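Local coordinates for scarecrow-like protein 3 (Arabidopsis thaliana, PDB 6KPB), which binds the zinc-finger protein JACKDAW/IDD10 as a homodimer and is probably a transcription factor of the GRAS family acting in plant development, at the interface of chains A and B. Residues are numbered along the deposited sequence; one frame, centred on the assembly and turned at random. Chains: chain A/B, Scarecrow-like protein 3.

The interface of chains A and B. Residues chain A 79, 101-102, 105-106; chain B 114-115, 118-119.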
loop_
_atom_site.group_PDB
_atom_site.type_symbol
_atom_site.label_atom_id
_atom_site.label_comp_id
_atom_site.label_asym_id
_atom_site.label_seq_id
_atom_site.Cartn_x
_atom_site.Cartn_y
_atom_site.Cartn_z
ATOM N N LEU A 79 13.216 -17.737 10.062
ATOM C CA LEU A 79 12.829 -16.510 9.372
ATOM C C LEU A 79 13.742 -15.351 9.748
ATOM O O LEU A 79 14.026 -14.482 8.915
ATOM C CB LEU A 79 11.371 -16.168 9.683
ATOM C CG LEU A 79 10.306 -17.092 9.087
ATOM C CD1 LEU A 79 8.911 -16.641 9.495
ATOM C CD2 LEU A 79 10.436 -17.151 7.573
ATOM N N THR A 101 10.596 -16.051 1.436
ATOM C CA THR A 101 10.559 -15.819 2.877
ATOM C C THR A 101 9.267 -15.123 3.281
ATOM O O THR A 101 8.587 -15.547 4.223
ATOM C CB THR A 101 11.772 -14.997 3.320
ATOM O OG1 THR A 101 12.973 -15.738 3.066
ATOM C CG2 THR A 101 11.691 -14.671 4.798
ATOM N N GLU A 102 8.913 -14.043 2.576
ATOM C CA GLU A 102 7.656 -13.357 2.859
ATOM C C GLU A 102 6.469 -14.292 2.674
ATOM O O GLU A 102 5.512 -14.260 3.459
ATOM C CB GLU A 102 7.515 -12.123 1.965
ATOM C CG GLU A 102 6.117 -11.518 1.969
ATOM C CD GLU A 102 6.114 -10.027 1.698
ATOM O OE1 GLU A 102 7.208 -9.435 1.600
ATOM O OE2 GLU A 102 5.015 -9.442 1.589
ATOM N N ALA A 105 6.354 -16.706 5.668
ATOM C CA ALA A 105 5.880 -15.995 6.849
ATOM C C ALA A 105 4.391 -15.694 6.757
ATOM O O ALA A 105 3.697 -15.674 7.780
ATOM C CB ALA A 105 6.678 -14.707 7.040
ATOM N N ASN A 106 3.880 -15.467 5.545
ATOM C CA ASN A 106 2.446 -15.253 5.383
ATOM C C ASN A 106 1.664 -16.528 5.674
ATOM O O ASN A 106 0.567 -16.472 6.242
ATOM C CB ASN A 106 2.146 -14.750 3.971
ATOM C CG ASN A 106 1.435 -13.408 3.967
ATOM O OD1 ASN A 106 2.066 -12.357 4.079
ATOM N ND2 ASN A 106 0.114 -13.439 3.834
ATOM N N GLY B 114 11.663 -12.391 13.859
ATOM C CA GLY B 114 11.877 -13.077 12.595
ATOM C C GLY B 114 10.634 -13.084 11.726
ATOM O O GLY B 114 10.693 -12.791 10.530
ATOM N N LEU B 115 9.486 -13.412 12.323
ATOM C CA LEU B 115 8.231 -13.383 11.581
ATOM C C LEU B 115 7.862 -11.963 11.173
ATOM O O LEU B 115 7.388 -11.736 10.053
ATOM C CB LEU B 115 7.116 -14.010 12.419
ATOM C CG LEU B 115 5.681 -13.807 11.930
ATOM C CD1 LEU B 115 5.506 -14.331 10.511
ATOM C CD2 LEU B 115 4.691 -14.472 12.875
ATOM N N ALA B 118 10.241 -10.844 8.292
ATOM C CA ALA B 118 9.950 -11.603 7.081
ATOM C C ALA B 118 8.668 -11.127 6.408
ATOM O O ALA B 118 8.566 -11.166 5.177
ATOM C CB ALA B 118 9.863 -13.091 7.408
ATOM N N LEU B 119 7.687 -10.663 7.188
ATOM C CA LEU B 119 6.458 -10.126 6.613
ATOM C C LEU B 119 6.702 -8.868 5.790
ATOM O O LEU B 119 5.813 -8.450 5.037
ATOM C CB LEU B 119 5.441 -9.825 7.719
ATOM C CG LEU B 119 4.197 -10.710 7.843
ATOM C CD1 LEU B 119 4.574 -12.103 8.297
ATOM C CD2 LEU B 119 3.192 -10.093 8.803
#
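The methyl of A:Ala105 meets three side chains of chain B. Its CB lies 3.6 Å from CB of B:Ala118, and CD1 of B:Leu119 comes equally near. A third approach is made by B:Leu115, whose CD1 stands 3.7 Å from the same A:Ala105 CB and also touches the backbone O of A:Ala105. B:Leu115 has its CG anti to the backbone N (chi1 168°), and it is the CD1 branch that turns to A:Ala105. One small residue thus serves as the floor on which two leucine methyls and an alanine methyl converge.

B:Ala118 is shared between neighbouring turns of the chain A helix: its CB also packs methyl to methyl on A:Thr101, 3.6 Å from CG2. That methyl, rather than the hydroxyl OG1, is presented to chain B because CG2 lies anti to the backbone N. More loosely, A:Leu79 lies along the short helix of chain B, with its CD1 3.9 Å from CA of B:Leu115.

Backbone carbonyls of chain B rest against carbon atoms of chain A. O of B:Gly114 rests 3.5 Å from CB of A:Leu79, and O of B:Ala118 sits over CA and CB of A:Glu102. With CG anti to the backbone N (chi1 167°) and the chain extended beyond it, the A:Glu102 side chain runs past B:Ala118, bringing the flat face of its carboxylate beneath O of B:Leu119, which stands over CD at 3.7 Å. Both groups offer acceptor oxygens, so this is packing rather than bonding. An alanine in place of A:Glu102 would probably keep CB against O of B:Ala118 but open a gap beneath the B:Leu119 carbonyl.

The patch belongs to one half of a two-fold symmetric homodimer interface. Helices 72-85 and 92-109 of chain A, in the first leucine-repeat region, form a shallow seat that receives helix 113-118 of chain B and the residue just after it.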